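Long-range contact in Na-translocating NADH-quinone reductase subunit C NqrC (Shewanella oneidensis, PDB 4XHF), which is the FMN-binding subunit C of a sodium-translocating membrane complex, represented here by its soluble fragment with flavin mononucleotide bound: residues P135-V149 with M222-F235. Numbering follows the deposited sequence.
With FMN (flavin mononucleotide), chain E.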
ATOM      1  N   PRO A 135       0.447   3.518   0.229  1.00  8.01           N
ATOM      2  CA  PRO A 135       0.027   3.118  -1.114  1.00  9.81           C
ATOM      3  C   PRO A 135       1.152   2.443  -1.886  1.00  8.79           C
ATOM      4  O   PRO A 135       2.311   2.839  -1.761  1.00  9.06           O
ATOM      5  CB  PRO A 135      -0.358   4.446  -1.766  1.00 12.22           C
ATOM      6  CG  PRO A 135       0.521   5.442  -1.097  1.00 12.47           C
ATOM      7  CD  PRO A 135       0.648   4.973   0.324  1.00  9.57           C
ATOM      8  N   PHE A 136       0.809   1.431  -2.672  1.00  9.03           N
ATOM      9  CA  PHE A 136       1.769   0.813  -3.567  1.00  7.75           C
ATOM     10  C   PHE A 136       1.065   0.494  -4.870  1.00  7.23           C
ATOM     11  O   PHE A 136      -0.145   0.265  -4.894  1.00  7.11           O
ATOM     12  CB  PHE A 136       2.370  -0.453  -2.951  1.00  6.66           C
ATOM     13  CG  PHE A 136       1.476  -1.648  -3.035  1.00  9.78           C
ATOM     14  CD1 PHE A 136       0.319  -1.714  -2.283  1.00  9.70           C
ATOM     15  CD2 PHE A 136       1.792  -2.704  -3.866  1.00  9.92           C
ATOM     16  CE1 PHE A 136      -0.506  -2.814  -2.354  1.00  9.16           C
ATOM     17  CE2 PHE A 136       0.971  -3.807  -3.945  1.00 11.43           C
ATOM     18  CZ  PHE A 136      -0.180  -3.861  -3.186  1.00 11.22           C
ATOM     19  N   TYR A 137       1.821   0.504  -5.957  1.00  7.79           N
ATOM     20  CA  TYR A 137       1.285   0.115  -7.247  1.00  8.00           C
ATOM     21  C   TYR A 137       2.415  -0.250  -8.190  1.00 10.14           C
ATOM     22  O   TYR A 137       3.564   0.136  -7.979  1.00 11.67           O
ATOM     23  CB  TYR A 137       0.420   1.229  -7.844  1.00  8.90           C
ATOM     24  CG  TYR A 137       1.169   2.494  -8.195  1.00 10.71           C
ATOM     25  CD1 TYR A 137       1.463   3.442  -7.225  1.00 13.63           C
ATOM     26  CD2 TYR A 137       1.564   2.750  -9.502  1.00 12.56           C
ATOM     27  CE1 TYR A 137       2.143   4.602  -7.544  1.00 15.40           C
ATOM     28  CE2 TYR A 137       2.243   3.907  -9.830  1.00 13.89           C
ATOM     29  CZ  TYR A 137       2.528   4.830  -8.849  1.00 15.23           C
ATOM     30  OH  TYR A 137       3.204   5.983  -9.176  1.00 18.54           O
ATOM     31  N   GLY A 138       2.082  -1.012  -9.222  1.00 12.33           N
ATOM     32  CA  GLY A 138       3.070  -1.479 -10.172  1.00 12.34           C
ATOM     33  C   GLY A 138       2.407  -2.241 -11.297  1.00 12.55           C
ATOM     34  O   GLY A 138       1.265  -2.680 -11.171  1.00 14.33           O
ATOM     35  N   LYS A 139       3.120  -2.395 -12.406  1.00 13.65           N
ATOM     36  CA  LYS A 139       2.580  -3.110 -13.549  1.00 15.02           C
ATOM     37  C   LYS A 139       2.546  -4.604 -13.268  1.00 16.50           C
ATOM     38  O   LYS A 139       3.543  -5.190 -12.844  1.00 18.92           O
ATOM     39  CB  LYS A 139       3.407  -2.833 -14.805  1.00 17.33           C
ATOM     40  CG  LYS A 139       2.771  -3.355 -16.083  1.00 20.76           C
ATOM     41  CD  LYS A 139       3.799  -3.553 -17.180  1.00 24.68           C
ATOM     42  CE  LYS A 139       3.144  -4.014 -18.471  1.00 33.04           C
ATOM     43  NZ  LYS A 139       2.255  -2.972 -19.051  1.00 38.48           N
ATOM     44  N   GLY A 140       1.388  -5.214 -13.496  1.00 15.94           N
ATOM     45  CA  GLY A 140       1.265  -6.658 -13.445  1.00 15.58           C
ATOM     46  C   GLY A 140       1.794  -7.258 -14.731  1.00 17.21           C
ATOM     47  O   GLY A 140       2.964  -7.076 -15.075  1.00 18.82           O
ATOM     48  N   LEU A 141       0.928  -7.967 -15.448  1.00 18.58           N
ATOM     49  CA  LEU A 141       1.281  -8.529 -16.746  1.00 18.96           C
ATOM     50  C   LEU A 141       0.823  -7.606 -17.872  1.00 17.84           C
ATOM     51  O   LEU A 141       1.534  -7.422 -18.860  1.00 19.63           O
ATOM     52  CB  LEU A 141       0.668  -9.923 -16.916  1.00 17.80           C
ATOM     53  CG  LEU A 141       0.940 -10.635 -18.245  1.00 18.45           C
ATOM     54  CD1 LEU A 141       2.432 -10.797 -18.509  1.00 18.21           C
ATOM     55  CD2 LEU A 141       0.256 -11.988 -18.263  1.00 19.78           C
ATOM     56  N   TRP A 142      -0.356  -7.011 -17.706  1.00 15.34           N
ATOM     57  CA  TRP A 142      -0.970  -6.218 -18.767  1.00 17.89           C
ATOM     58  C   TRP A 142      -1.420  -4.839 -18.306  1.00 19.29           C
ATOM     59  O   TRP A 142      -1.761  -3.991 -19.131  1.00 19.56           O
ATOM     60  CB  TRP A 142      -2.171  -6.964 -19.353  1.00 19.65           C
ATOM     61  CG  TRP A 142      -1.789  -8.220 -20.052  1.00 19.34           C
ATOM     62  CD1 TRP A 142      -2.124  -9.493 -19.698  1.00 18.71           C
ATOM     63  CD2 TRP A 142      -0.978  -8.329 -21.225  1.00 21.34           C
ATOM     64  NE1 TRP A 142      -1.578 -10.389 -20.584  1.00 20.76           N
ATOM     65  CE2 TRP A 142      -0.868  -9.697 -21.531  1.00 20.09           C
ATOM     66  CE3 TRP A 142      -0.336  -7.400 -22.050  1.00 22.94           C
ATOM     67  CZ2 TRP A 142      -0.145 -10.162 -22.625  1.00 19.71           C
ATOM     68  CZ3 TRP A 142       0.381  -7.863 -23.136  1.00 22.41           C
ATOM     69  CH2 TRP A 142       0.469  -9.230 -23.413  1.00 20.23           C
ATOM     70  N   SER A 143      -1.421  -4.612 -16.998  1.00 17.93           N
ATOM     71  CA  SER A 143      -1.986  -3.383 -16.457  1.00 16.94           C
ATOM     72  C   SER A 143      -1.343  -2.957 -15.148  1.00 14.71           C
ATOM     73  O   SER A 143      -0.598  -3.714 -14.527  1.00 13.85           O
ATOM     74  CB  SER A 143      -3.489  -3.556 -16.243  1.00 16.10           C
ATOM     75  OG  SER A 143      -3.737  -4.531 -15.245  1.00 16.32           O
ATOM     76  N   MET A 144      -1.647  -1.728 -14.743  1.00 19.08           N
ATOM     77  CA  MET A 144      -1.226  -1.210 -13.452  1.00 18.73           C
ATOM     78  C   MET A 144      -2.154  -1.727 -12.363  1.00 14.02           C
ATOM     79  O   MET A 144      -3.375  -1.743 -12.526  1.00 14.36           O
ATOM     80  CB  MET A 144      -1.223   0.319 -13.459  1.00 20.76           C
ATOM     81  CG  MET A 144      -0.243   0.952 -14.444  1.00 24.08           C
ATOM     82  SD  MET A 144       1.468   0.414 -14.240  1.00 35.20           S
ATOM     83  CE  MET A 144       1.700   0.706 -12.493  1.00 11.06           C
ATOM     84  N   ILE A 145      -1.559  -2.147 -11.253  1.00 12.64           N
ATOM     85  CA  ILE A 145      -2.303  -2.646 -10.107  1.00 11.48           C
ATOM     86  C   ILE A 145      -2.068  -1.711  -8.927  1.00 10.81           C
ATOM     87  O   ILE A 145      -0.926  -1.424  -8.589  1.00  9.51           O
ATOM     88  CB  ILE A 145      -1.878  -4.087  -9.745  1.00 12.70           C
ATOM     89  CG1 ILE A 145      -2.072  -5.018 -10.950  1.00 12.14           C
ATOM     90  CG2 ILE A 145      -2.670  -4.597  -8.548  1.00 12.45           C
ATOM     91  CD1 ILE A 145      -1.396  -6.370 -10.806  1.00 12.88           C
ATOM     92  N   TYR A 146      -3.154  -1.233  -8.323  1.00 13.92           N
ATOM     93  CA  TYR A 146      -3.090  -0.286  -7.209  1.00 14.57           C
ATOM     94  C   TYR A 146      -3.643  -0.881  -5.922  1.00 11.96           C
ATOM     95  O   TYR A 146      -4.632  -1.611  -5.942  1.00 12.27           O
ATOM     96  CB  TYR A 146      -3.873   0.982  -7.542  1.00 14.84           C
ATOM     97  CG  TYR A 146      -3.298   1.782  -8.677  1.00 14.46           C
ATOM     98  CD1 TYR A 146      -3.466   1.378  -9.993  1.00 16.92           C
ATOM     99  CD2 TYR A 146      -2.600   2.953  -8.433  1.00 15.47           C
ATOM    100  CE1 TYR A 146      -2.942   2.112 -11.033  1.00 17.59           C
ATOM    101  CE2 TYR A 146      -2.076   3.694  -9.463  1.00 18.21           C
ATOM    102  CZ  TYR A 146      -2.248   3.272 -10.761  1.00 19.72           C
ATOM    103  OH  TYR A 146      -1.721   4.018 -11.791  1.00 25.19           O
ATOM    104  N   GLY A 147      -3.024  -0.534  -4.799  1.00 13.86           N
ATOM    105  CA  GLY A 147      -3.473  -1.027  -3.513  1.00 12.24           C
ATOM    106  C   GLY A 147      -2.815  -0.334  -2.337  1.00 11.86           C
ATOM    107  O   GLY A 147      -2.138   0.683  -2.498  1.00 12.53           O
ATOM    108  N   TYR A 148      -3.027  -0.895  -1.150  1.00 10.16           N
ATOM    109  CA  TYR A 148      -2.432  -0.389   0.082  1.00  9.70           C
ATOM    110  C   TYR A 148      -1.873  -1.545   0.905  1.00 10.16           C
ATOM    111  O   TYR A 148      -2.436  -2.641   0.907  1.00  8.91           O
ATOM    112  CB  TYR A 148      -3.463   0.393   0.908  1.00 11.80           C
ATOM    113  CG  TYR A 148      -3.969   1.653   0.242  1.00 15.62           C
ATOM    114  CD1 TYR A 148      -3.322   2.869   0.422  1.00 14.88           C
ATOM    115  CD2 TYR A 148      -5.097   1.627  -0.567  1.00 20.35           C
ATOM    116  CE1 TYR A 148      -3.783   4.021  -0.188  1.00 16.84           C
ATOM    117  CE2 TYR A 148      -5.566   2.775  -1.180  1.00 20.28           C
ATOM    118  CZ  TYR A 148      -4.905   3.969  -0.986  1.00 20.37           C
ATOM    119  OH  TYR A 148      -5.366   5.113  -1.595  1.00 25.23           O
ATOM    120  N   VAL A 149      -0.755  -1.292   1.583  1.00 12.14           N
ATOM    121  CA  VAL A 149      -0.175  -2.243   2.527  1.00 12.11           C
ATOM    122  C   VAL A 149      -0.052  -1.614   3.909  1.00 12.71           C
ATOM    123  O   VAL A 149       0.562  -0.558   4.069  1.00 10.28           O
ATOM    124  CB  VAL A 149       1.218  -2.721   2.082  1.00 12.56           C
ATOM    125  CG1 VAL A 149       1.790  -3.725   3.077  1.00 11.33           C
ATOM    126  CG2 VAL A 149       1.149  -3.334   0.703  1.00 13.92           C
ATOM    127  N   MET A 222       2.350 -14.536 -13.487  1.00 23.16           N
ATOM    128  CA  MET A 222       2.973 -13.295 -13.934  1.00 21.56           C
ATOM    129  C   MET A 222       2.378 -12.080 -13.226  1.00 18.58           C
ATOM    130  O   MET A 222       3.089 -11.122 -12.922  1.00 17.54           O
ATOM    131  CB  MET A 222       2.829 -13.146 -15.449  1.00 22.98           C
ATOM    132  CG  MET A 222       3.654 -14.149 -16.245  1.00 26.69           C
ATOM    133  SD  MET A 222       5.433 -13.961 -15.999  1.00 33.24           S
ATOM    134  CE  MET A 222       5.727 -12.379 -16.785  1.00 36.62           C
ATOM    135  N   THR A 223       1.074 -12.121 -12.968  1.00 18.14           N
ATOM    136  CA  THR A 223       0.413 -11.063 -12.214  1.00 16.77           C
ATOM    137  C   THR A 223       0.993 -10.994 -10.808  1.00 17.17           C
ATOM    138  O   THR A 223       1.292  -9.913 -10.301  1.00 16.36           O
ATOM    139  CB  THR A 223      -1.112 -11.292 -12.138  1.00 14.95           C
ATOM    140  OG1 THR A 223      -1.683 -11.096 -13.434  1.00 15.72           O
ATOM    141  CG2 THR A 223      -1.776 -10.326 -11.160  1.00 13.64           C
ATOM    142  N   GLY A 224       1.150 -12.157 -10.187  1.00 17.69           N
ATOM    143  CA  GLY A 224       1.643 -12.241  -8.827  1.00 18.13           C
ATOM    144  C   GLY A 224       3.047 -11.687  -8.682  1.00 17.26           C
ATOM    145  O   GLY A 224       3.359 -11.023  -7.694  1.00 17.49           O
ATOM    146  N   ARG A 225       3.896 -11.964  -9.667  1.00 18.09           N
ATOM    147  CA  ARG A 225       5.268 -11.471  -9.653  1.00 19.81           C
ATOM    148  C   ARG A 225       5.286  -9.954  -9.779  1.00 16.16           C
ATOM    149  O   ARG A 225       6.203  -9.291  -9.298  1.00 18.03           O
ATOM    150  CB  ARG A 225       6.085 -12.098 -10.782  1.00 23.57           C
ATOM    151  CG  ARG A 225       6.063 -13.616 -10.798  1.00 30.46           C
ATOM    152  CD  ARG A 225       7.469 -14.189 -10.879  1.00 36.51           C
ATOM    153  NE  ARG A 225       7.458 -15.639 -11.084  1.00 40.77           N
ATOM    154  CZ  ARG A 225       8.163 -16.288 -12.011  1.00 44.86           C
ATOM    155  NH1 ARG A 225       8.964 -15.636 -12.849  1.00 46.55           N
ATOM    156  NH2 ARG A 225       8.067 -17.607 -12.101  1.00 45.83           N
ATOM    157  N   GLY A 226       4.267  -9.407 -10.435  1.00 14.27           N
ATOM    158  CA  GLY A 226       4.130  -7.971 -10.563  1.00 15.56           C
ATOM    159  C   GLY A 226       3.857  -7.328  -9.217  1.00 18.14           C
ATOM    160  O   GLY A 226       4.489  -6.337  -8.853  1.00 18.27           O
ATOM    161  N   VAL A 227       2.912  -7.902  -8.477  1.00 17.85           N
ATOM    162  CA  VAL A 227       2.590  -7.431  -7.133  1.00 14.04           C
ATOM    163  C   VAL A 227       3.825  -7.532  -6.256  1.00 13.69           C
ATOM    164  O   VAL A 227       4.105  -6.652  -5.446  1.00 13.50           O
ATOM    165  CB  VAL A 227       1.441  -8.248  -6.506  1.00 13.25           C
ATOM    166  CG1 VAL A 227       1.167  -7.801  -5.069  1.00 13.92           C
ATOM    167  CG2 VAL A 227       0.188  -8.122  -7.352  1.00 12.53           C
ATOM    168  N   GLN A 228       4.562  -8.620  -6.436  1.00 16.22           N
ATOM    169  CA  GLN A 228       5.795  -8.848  -5.702  1.00 18.75           C
ATOM    170  C   GLN A 228       6.799  -7.737  -5.992  1.00 17.31           C
ATOM    171  O   GLN A 228       7.422  -7.195  -5.079  1.00 16.16           O
ATOM    172  CB  GLN A 228       6.371 -10.212  -6.077  1.00 20.12           C
ATOM    173  CG  GLN A 228       7.646 -10.602  -5.356  1.00 23.25           C
ATOM    174  CD  GLN A 228       8.337 -11.755  -6.036  1.00 26.37           C
ATOM    175  OE1 GLN A 228       7.821 -12.874  -6.070  1.00 26.93           O
ATOM    176  NE2 GLN A 228       9.509 -11.486  -6.599  1.00 30.23           N
ATOM    177  N   ARG A 229       6.938  -7.392  -7.268  1.00 16.27           N
ATOM    178  CA  ARG A 229       7.860  -6.343  -7.684  1.00 16.77           C
ATOM    179  C   ARG A 229       7.359  -4.964  -7.270  1.00 17.38           C
ATOM    180  O   ARG A 229       8.152  -4.057  -7.016  1.00 17.12           O
ATOM    181  CB  ARG A 229       8.071  -6.397  -9.197  1.00 18.05           C
ATOM    182  CG  ARG A 229       8.965  -7.543  -9.641  1.00 20.18           C
ATOM    183  CD  ARG A 229       9.117  -7.590 -11.150  1.00 25.63           C
ATOM    184  NE  ARG A 229       8.939  -8.949 -11.670  1.00 31.98           N
ATOM    185  CZ  ARG A 229       7.952  -9.340 -12.475  1.00 34.14           C
ATOM    186  NH1 ARG A 229       7.020  -8.489 -12.896  1.00 30.02           N
ATOM    187  NH2 ARG A 229       7.901 -10.603 -12.875  1.00 40.09           N
ATOM    188  N   ALA A 230       6.040  -4.814  -7.198  1.00 16.16           N
ATOM    189  CA  ALA A 230       5.441  -3.560  -6.763  1.00 13.01           C
ATOM    190  C   ALA A 230       5.847  -3.255  -5.328  1.00 12.38           C
ATOM    191  O   ALA A 230       6.256  -2.140  -5.013  1.00 11.63           O
ATOM    192  CB  ALA A 230       3.929  -3.621  -6.886  1.00 12.40           C
ATOM    193  N   MET A 231       5.742  -4.257  -4.463  1.00 13.31           N
ATOM    194  CA  MET A 231       6.138  -4.094  -3.073  1.00 11.23           C
ATOM    195  C   MET A 231       7.650  -3.948  -2.946  1.00 11.82           C
ATOM    196  O   MET A 231       8.133  -3.199  -2.100  1.00 12.50           O
ATOM    197  CB  MET A 231       5.649  -5.275  -2.236  1.00 13.38           C
ATOM    198  CG  MET A 231       4.153  -5.260  -1.989  1.00 14.38           C
ATOM    199  SD  MET A 231       3.616  -6.661  -0.999  1.00 22.89           S
ATOM    200  CE  MET A 231       1.838  -6.515  -1.141  1.00 17.79           C
ATOM    201  N   GLU A 232       8.394  -4.654  -3.793  1.00 12.62           N
ATOM    202  CA  GLU A 232       9.850  -4.583  -3.764  1.00 13.45           C
ATOM    203  C   GLU A 232      10.339  -3.159  -4.010  1.00 15.06           C
ATOM    204  O   GLU A 232      11.310  -2.713  -3.396  1.00 15.67           O
ATOM    205  CB  GLU A 232      10.460  -5.522  -4.802  1.00 13.76           C
ATOM    206  CG  GLU A 232      11.977  -5.513  -4.796  1.00 16.30           C
ATOM    207  CD  GLU A 232      12.569  -6.426  -5.842  1.00 24.34           C
ATOM    208  OE1 GLU A 232      11.792  -7.084  -6.561  1.00 27.19           O
ATOM    209  OE2 GLU A 232      13.812  -6.481  -5.951  1.00 26.43           O
ATOM    210  N   PHE A 233       9.671  -2.453  -4.917  1.00 15.27           N
ATOM    211  CA  PHE A 233      10.036  -1.075  -5.221  1.00 14.65           C
ATOM    212  C   PHE A 233       9.616  -0.117  -4.119  1.00 12.31           C
ATOM    213  O   PHE A 233      10.404   0.713  -3.671  1.00 13.13           O
ATOM    214  CB  PHE A 233       9.405  -0.611  -6.534  1.00 13.96           C
ATOM    215  CG  PHE A 233       9.640   0.846  -6.823  1.00 13.77           C
ATOM    216  CD1 PHE A 233      10.824   1.264  -7.410  1.00 14.76           C
ATOM    217  CD2 PHE A 233       8.694   1.801  -6.481  1.00 11.85           C
ATOM    218  CE1 PHE A 233      11.053   2.602  -7.664  1.00 13.04           C
ATOM    219  CE2 PHE A 233       8.921   3.142  -6.733  1.00 12.05           C
ATOM    220  CZ  PHE A 233      10.101   3.542  -7.326  1.00 13.07           C
ATOM    221  N   TRP A 234       8.363  -0.226  -3.694  1.00 11.42           N
ATOM    222  CA  TRP A 234       7.785   0.760  -2.792  1.00 10.01           C
ATOM    223  C   TRP A 234       8.248   0.593  -1.354  1.00 10.24           C
ATOM    224  O   TRP A 234       8.113   1.512  -0.550  1.00 13.20           O
ATOM    225  CB  TRP A 234       6.263   0.707  -2.876  1.00  9.69           C
ATOM    226  CG  TRP A 234       5.774   1.449  -4.072  1.00 10.41           C
ATOM    227  CD1 TRP A 234       5.256   0.923  -5.217  1.00 11.13           C
ATOM    228  CD2 TRP A 234       5.796   2.868  -4.254  1.00 10.02           C
ATOM    229  NE1 TRP A 234       4.941   1.928  -6.099  1.00 11.50           N
ATOM    230  CE2 TRP A 234       5.263   3.132  -5.530  1.00 11.66           C
ATOM    231  CE3 TRP A 234       6.210   3.941  -3.459  1.00  9.74           C
ATOM    232  CZ2 TRP A 234       5.131   4.426  -6.029  1.00 12.10           C
ATOM    233  CZ3 TRP A 234       6.076   5.222  -3.953  1.00  9.90           C
ATOM    234  CH2 TRP A 234       5.543   5.455  -5.227  1.00 10.98           C
ATOM    235  N   PHE A 235       8.804  -0.570  -1.035  1.00 10.91           N
ATOM    236  CA  PHE A 235       9.476  -0.762   0.247  1.00 13.45           C
ATOM    237  C   PHE A 235      10.992  -0.727   0.058  1.00 14.74           C
ATOM    238  O   PHE A 235      11.755  -1.039   0.974  1.00 14.79           O
ATOM    239  CB  PHE A 235       9.033  -2.075   0.894  1.00 12.93           C
ATOM    240  CG  PHE A 235       7.623  -2.039   1.404  1.00 11.21           C
ATOM    241  CD1 PHE A 235       7.312  -1.360   2.571  1.00 14.26           C
ATOM    242  CD2 PHE A 235       6.608  -2.668   0.709  1.00 11.46           C
ATOM    243  CE1 PHE A 235       6.016  -1.318   3.038  1.00 14.58           C
ATOM    244  CE2 PHE A 235       5.309  -2.630   1.170  1.00 12.83           C
ATOM    245  CZ  PHE A 235       5.012  -1.954   2.336  1.00 16.39           C
TER
HETATM  246  N1  FMN E 300      -1.228 -14.762 -16.409  1.00 25.17           N
HETATM  247  C2  FMN E 300      -1.146 -13.742 -15.378  1.00 23.20           C
HETATM  248  O2  FMN E 300      -0.417 -13.869 -14.480  1.00 18.61           O
HETATM  249  N3  FMN E 300      -1.993 -12.549 -15.475  1.00 25.05           N
HETATM  250  C4  FMN E 300      -2.869 -12.393 -16.569  1.00 25.03           C
HETATM  251  O4  FMN E 300      -3.545 -11.432 -16.648  1.00 21.77           O
HETATM  252  C4A FMN E 300      -2.944 -13.444 -17.644  1.00 27.04           C
HETATM  253  N5  FMN E 300      -3.816 -13.293 -18.750  1.00 30.01           N
HETATM  254  C5A FMN E 300      -3.864 -14.330 -19.771  1.00 28.85           C
HETATM  255  C6  FMN E 300      -4.733 -14.170 -20.862  1.00 31.05           C
HETATM  256  C7  FMN E 300      -4.756 -15.081 -21.891  1.00 33.29           C
HETATM  257  C7M FMN E 300      -5.664 -14.829 -23.074  1.00 34.36           C
HETATM  258  C8  FMN E 300      -3.958 -16.226 -21.817  1.00 33.47           C
HETATM  259  C8M FMN E 300      -3.796 -17.191 -23.028  1.00 31.13           C
HETATM  260  C9  FMN E 300      -3.125 -16.442 -20.665  1.00 32.44           C
HETATM  261  C9A FMN E 300      -3.041 -15.477 -19.655  1.00 29.93           C
HETATM  262  N10 FMN E 300      -2.142 -15.623 -18.517  1.00 29.73           N
HETATM  263  C10 FMN E 300      -2.118 -14.588 -17.512  1.00 27.16           C
HETATM  264  C1' FMN E 300      -1.255 -16.834 -18.346  1.00 31.53           C
HETATM  265  C2' FMN E 300       0.215 -16.482 -18.488  1.00 34.47           C
HETATM  266  O2' FMN E 300       0.526 -16.410 -19.848  1.00 38.16           O
HETATM  267  C3' FMN E 300       1.092 -17.554 -17.843  1.00 33.12           C
HETATM  268  O3' FMN E 300       0.784 -18.788 -18.424  1.00 28.38           O
HETATM  269  C4' FMN E 300       0.877 -17.615 -16.316  1.00 32.78           C
HETATM  270  O4' FMN E 300       1.070 -16.348 -15.753  1.00 34.04           O
HETATM  271  C5' FMN E 300       1.856 -18.588 -15.655  1.00 30.35           C
HETATM  272  O5' FMN E 300       1.363 -18.875 -14.366  1.00 29.51           O
HETATM  273  P   FMN E 300       2.299 -19.649 -13.325  1.00 41.34           P
HETATM  274  O1P FMN E 300       3.758 -19.868 -13.942  1.00 37.47           O
HETATM  275  O2P FMN E 300       1.652 -21.062 -12.953  1.00 45.18           O
HETATM  276  O   HOH W   1       5.154  -4.500 -10.717  1.00 14.18           O
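Strand 135-139 runs close over helix 222-234, Gly138 facing Ala230 and Gly140 facing Gly226, with the axes approaching to 7.0 Å at 131°. The CA atoms of Gly140 and Gly226 lie 4.3 Å apart. Ala230 CB packs on Gly138 N, and Gly226 CA comes to 3.6 Å from Lys139 O. One water donates to Lys139 O and Gly226 O, joining the two backbones. At the C-terminal end of the helix, Trp234 NE1 donates to Tyr137 O (2.9 Å) in the carbonyl plane, on a lone pair, though the bond is bent (133° at the hydrogen). Phe136 CA sits over the face of the five-membered ring of Trp234, a CH-pi contact, while the Tyr137 ring meets the indole obliquely. This is a helix laid across an antiparallel hairpin, within the FMN-binding domain. With CG between N and C (chi1 79°), Phe136 presents its ring edge to Ala230 CB (3.8 Å) and Val227 CG1; Met231, extended beyond CG, runs past it, SD making an oblique Met-aromatic contact and CE reaching Val149 CG2 (3.7 Å). At the flavin end, Leu141 CD1 packs on Met222 CB and CD2 approaches FMN C4A (3.6 Å). Thr223 N donates to FMN O2 (2.8 Å). Glu168 hydrogen-bonds both Thr223 OG1 and Leu141 N, tying helix to hairpin turn.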